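Local coordinates for vacuolar protein sorting 29 (Cryptosporidium parvum, PDB 2A22) that probably serves as a subunit of the retromer cargo-sorting complex, built on a calcineurin-like phosphoesterase fold, at residues A[198-201]-A[206-209]; A[131-136]-A[161-166]. One frame throughout, in Å; residues are numbered along the deposited sequence.

Overall arrangement
The two contacts belong to the two sheets of an alpha-beta-beta-alpha sandwich. Contact 1 (198-201 with 206-209) pairs two neighbouring strands at one border of the six-stranded sheet; contact 2 (131-136 with 161-166) lays a helix against the five-stranded sheet. Their centres are 21 Å apart and their nearest atoms about 5 Å apart, without touching. Strand 183-190 lies between them: it pairs with strand 193-202, and its Met185 touches both Val198 of contact 1 and Leu164 of contact 2. Along the chain, contact 2 closes before contact 1 opens. Contact 1 is at the surface, whereas the residues that touch in contact 2 are buried.

Contact 1. Residues A[198-201]-A[206-209]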
# COMPACT_ATOMS: atom_id res chain seq x y z
N VAL A 198 -5.03 -6.30 -8.66
CA VAL A 198 -5.22 -4.88 -8.52
C VAL A 198 -6.72 -4.57 -8.56
O VAL A 198 -7.39 -4.82 -9.57
CB VAL A 198 -4.48 -4.14 -9.67
CG1 VAL A 198 -4.76 -2.63 -9.63
CG2 VAL A 198 -2.96 -4.42 -9.59
N TYR A 199 -7.24 -4.02 -7.46
CA TYR A 199 -8.69 -3.71 -7.38
C TYR A 199 -8.95 -2.21 -7.56
O TYR A 199 -8.23 -1.41 -7.00
CB TYR A 199 -9.29 -4.18 -6.04
CG TYR A 199 -9.26 -5.68 -5.91
CD1 TYR A 199 -10.35 -6.44 -6.27
CD2 TYR A 199 -8.11 -6.34 -5.49
CE1 TYR A 199 -10.32 -7.84 -6.19
CE2 TYR A 199 -8.07 -7.72 -5.38
CZ TYR A 199 -9.17 -8.46 -5.76
OH TYR A 199 -9.12 -9.82 -5.69
N ASP A 200 -9.93 -1.86 -8.37
CA ASP A 200 -10.44 -0.50 -8.40
C ASP A 200 -11.97 -0.47 -8.51
O ASP A 200 -12.58 -1.41 -9.01
CB ASP A 200 -9.76 0.33 -9.49
CG ASP A 200 -10.20 -0.07 -10.92
OD1 ASP A 200 -10.42 -1.25 -11.19
OD2 ASP A 200 -10.27 0.82 -11.78
N LEU A 201 -12.57 0.61 -8.00
CA LEU A 201 -14.00 0.78 -8.01
C LEU A 201 -14.37 1.90 -8.97
O LEU A 201 -14.02 3.05 -8.74
CB LEU A 201 -14.53 1.11 -6.60
CG LEU A 201 -16.04 1.38 -6.41
CD1 LEU A 201 -16.88 0.24 -6.93
CD2 LEU A 201 -16.37 1.58 -4.94
N THR A 206 -16.63 -3.07 -8.69
CA THR A 206 -15.25 -3.41 -8.39
C THR A 206 -14.68 -4.25 -9.54
O THR A 206 -15.25 -5.27 -9.91
CB THR A 206 -15.11 -4.18 -7.05
OG1 THR A 206 -15.62 -3.38 -5.98
CG2 THR A 206 -13.63 -4.48 -6.75
N ASN A 207 -13.60 -3.77 -10.14
CA ASN A 207 -12.83 -4.51 -11.14
C ASN A 207 -11.52 -5.09 -10.56
O ASN A 207 -10.94 -4.48 -9.66
CB ASN A 207 -12.48 -3.58 -12.31
CG ASN A 207 -13.71 -2.87 -12.88
OD1 ASN A 207 -14.52 -3.49 -13.58
ND2 ASN A 207 -13.85 -1.56 -12.57
N VAL A 208 -11.05 -6.23 -11.09
CA VAL A 208 -9.70 -6.78 -10.79
C VAL A 208 -8.88 -6.88 -12.04
O VAL A 208 -9.35 -7.32 -13.07
CB VAL A 208 -9.71 -8.22 -10.24
CG1 VAL A 208 -8.45 -8.48 -9.41
CG2 VAL A 208 -10.90 -8.43 -9.41
N ALA A 209 -7.62 -6.47 -11.94
CA ALA A 209 -6.66 -6.74 -12.98
C ALA A 209 -5.54 -7.56 -12.32
O ALA A 209 -5.05 -7.20 -11.23
CB ALA A 209 -6.12 -5.46 -13.53
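Val208 lays its two methyl groups against the ring of Tyr199, in the antiparallel beta hairpin formed by strands 193-202 and 205-214 at one border of the six-stranded sheet. Val208 CG1 sits over one face in a CH-pi contact, 3.9 Å from the centroid of the Tyr199 ring and 20° off its normal, displaced toward the rim. Val208 CG2 is nearer, 3.3 Å from Tyr199 CE1, short for two carbons and perhaps a matter of coordinate precision. As a non-hydrogen-bonded pair the two side chains leave the sheet on the same face, side by side; with CG anti to its carbonyl carbon (chi1 -66°) the Tyr199 ring comes nearer the partner strand at its end. Thr206 adds its CG2 at the ring edge, 3.9 Å from Tyr199 CD1, and Phe184 of the adjoining strand 183-190 stacks with the same ring. Farther along this face the Leu201 side chain crosses that of Thr206 at about a right angle, its CD1 nearest Thr206 N and OG1.

In the backbone, Val198-Ala209 and Asp200-Asn207 are the hydrogen-bonded pairs; Tyr199-Val208 and Leu201-Thr206 are the non-hydrogen-bonded ones. Val198 N reaches Ala209 O at 2.7 Å, and Ala209 N returns the bond to Val198 O. At the next hydrogen-bonded pair Asn207 N donates to Asp200 O at 2.8 Å, while Asn207 O takes the longer bond from Asp200 N. Asn207 O is also approached by Tyr199 CA at 3.3 Å in a CA-H...O contact.

On the opposite face Val198 and Ala209 meet through their CB atoms, with Met185 and Leu153 also against Val198. Asp200 crosses Asn207 there, carboxylate and amide planes 48° apart. Its OD2 is engaged by a salt bridge to Arg202 NE, and its OD1 lies 3.3 Å from Asn207 CB.

Contact 2. Residues A[131-136]-A[161-166]; sequences GSLEQW and KLFLNP
In the helical layer that covers the five-stranded sheet, Leu133 and Glu134 of helix 130-140 take the outer end of the Phe163 ring, which rises from strand 161-165. The ring meets the helix backbone as much as its side chains. Its CE1 lies 3.6 Å from Leu133 O, an atom close to the ring plane and therefore at the edge, and 3.8 Å from Glu134 N, which approaches obliquely. Leu133 CB comes in obliquely above the rim, 3.9 Å from Phe163 CD1, while Phe163 CZ reaches Glu134 CA at 3.8 Å. With CG anti to its carbonyl carbon (chi1 -59°), Phe163 projects its ring outward from the strand and spans the 7.8 Å between Phe163 CA and Leu133 CA.

This is helix-on-sheet packing in the alpha-beta-beta-alpha sandwich of the calcineurin-like phosphoesterase family, with strand 161-165 lying between 144-147, to which it is parallel, and the antiparallel 154-158. Phe156 of the latter stacks with Phe163, and Leu145 of the former touches it, so the ring is wedged between helix and sheet. Leu133 extends the seam to Val124, Thr147 and Arg154.

Of the Glu134 side chain, CB and CG meet the ring. Its CG stands anti to the backbone N (chi1 -161°) and the chain runs on extended past the ring, the carboxylate plane turned 85° to that of Phe163. OE2 is bound by Asn159 ND2 just ahead of the strand and by a salt bridge to Arg138 NH2, a pairing that probably favours the charged form of this buried carboxylate.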
# COMPACT_ATOMS: atom_id res chain seq x y z
N GLY A 131 12.86 6.62 -12.55
CA GLY A 131 14.28 6.75 -12.25
C GLY A 131 14.52 7.07 -10.79
O GLY A 131 15.42 6.52 -10.16
N SER A 132 13.72 7.97 -10.24
CA SER A 132 13.86 8.31 -8.83
C SER A 132 13.35 7.14 -7.96
O SER A 132 13.96 6.76 -6.94
CB SER A 132 13.14 9.61 -8.55
OG SER A 132 13.45 10.07 -7.24
N LEU A 133 12.26 6.52 -8.40
CA LEU A 133 11.76 5.33 -7.71
C LEU A 133 12.83 4.27 -7.66
O LEU A 133 13.09 3.67 -6.59
CB LEU A 133 10.50 4.79 -8.38
CG LEU A 133 9.22 5.54 -8.00
CD1 LEU A 133 8.07 4.93 -8.77
CD2 LEU A 133 8.95 5.55 -6.47
N GLU A 134 13.49 4.06 -8.79
CA GLU A 134 14.57 3.07 -8.88
C GLU A 134 15.77 3.38 -7.97
O GLU A 134 16.38 2.47 -7.43
CB GLU A 134 15.02 2.85 -10.32
CG GLU A 134 15.79 1.53 -10.48
CD GLU A 134 16.38 1.32 -11.88
OE1 GLU A 134 16.55 2.32 -12.62
OE2 GLU A 134 16.67 0.15 -12.21
N GLN A 135 16.06 4.66 -7.77
CA GLN A 135 17.11 5.07 -6.82
C GLN A 135 16.75 4.73 -5.38
O GLN A 135 17.62 4.40 -4.57
CB GLN A 135 17.40 6.56 -6.98
CG GLN A 135 17.76 6.90 -8.45
CD GLN A 135 18.32 8.30 -8.63
OE1 GLN A 135 19.46 8.58 -8.24
NE2 GLN A 135 17.53 9.19 -9.25
N TRP A 136 15.45 4.79 -5.08
CA TRP A 136 14.95 4.39 -3.79
C TRP A 136 14.92 2.88 -3.58
O TRP A 136 15.23 2.45 -2.47
CB TRP A 136 13.59 5.03 -3.50
CG TRP A 136 13.75 6.45 -3.06
CD1 TRP A 136 13.67 7.58 -3.85
CD2 TRP A 136 14.06 6.90 -1.74
NE1 TRP A 136 13.89 8.71 -3.08
CE2 TRP A 136 14.13 8.31 -1.78
CE3 TRP A 136 14.28 6.25 -0.52
CZ2 TRP A 136 14.40 9.08 -0.65
CZ3 TRP A 136 14.53 7.01 0.61
CH2 TRP A 136 14.60 8.41 0.54
N LYS A 161 13.05 -5.52 -10.90
CA LYS A 161 12.44 -5.02 -9.66
C LYS A 161 11.00 -4.58 -9.93
O LYS A 161 10.68 -4.17 -11.06
CB LYS A 161 13.28 -3.86 -9.08
CG LYS A 161 14.78 -4.22 -8.89
CD LYS A 161 14.98 -5.08 -7.64
CE LYS A 161 16.21 -5.98 -7.71
NZ LYS A 161 17.28 -5.28 -8.45
N LEU A 162 10.15 -4.67 -8.92
CA LEU A 162 8.73 -4.39 -9.11
C LEU A 162 8.32 -3.15 -8.32
O LEU A 162 8.64 -3.03 -7.13
CB LEU A 162 7.92 -5.62 -8.72
CG LEU A 162 6.41 -5.68 -8.97
CD1 LEU A 162 6.06 -5.58 -10.47
CD2 LEU A 162 5.83 -6.96 -8.37
N PHE A 163 7.64 -2.21 -9.00
CA PHE A 163 7.21 -0.92 -8.42
C PHE A 163 5.70 -0.80 -8.40
O PHE A 163 5.06 -0.83 -9.46
CB PHE A 163 7.82 0.25 -9.20
CG PHE A 163 9.32 0.24 -9.22
CD1 PHE A 163 10.05 0.93 -8.26
CD2 PHE A 163 10.00 -0.52 -10.17
CE1 PHE A 163 11.46 0.88 -8.25
CE2 PHE A 163 11.40 -0.58 -10.16
CZ PHE A 163 12.13 0.13 -9.19
N LEU A 164 5.13 -0.73 -7.20
CA LEU A 164 3.67 -0.76 -7.02
C LEU A 164 3.21 0.51 -6.30
O LEU A 164 3.90 1.00 -5.39
CB LEU A 164 3.27 -2.00 -6.22
CG LEU A 164 3.88 -3.34 -6.72
CD1 LEU A 164 3.61 -4.47 -5.79
CD2 LEU A 164 3.33 -3.68 -8.10
N ASN A 165 2.05 1.02 -6.71
CA ASN A 165 1.38 2.11 -5.99
C ASN A 165 -0.07 1.70 -5.96
O ASN A 165 -0.67 1.59 -7.02
CB ASN A 165 1.56 3.46 -6.72
CG ASN A 165 0.91 4.65 -6.00
OD1 ASN A 165 -0.10 4.51 -5.30
ND2 ASN A 165 1.49 5.85 -6.20
N PRO A 166 -0.59 1.41 -4.76
CA PRO A 166 -1.93 0.88 -4.63
C PRO A 166 -3.02 1.93 -4.83
O PRO A 166 -4.20 1.58 -4.85
CB PRO A 166 -1.94 0.34 -3.20
CG PRO A 166 -1.05 1.23 -2.47
CD PRO A 166 0.07 1.52 -3.45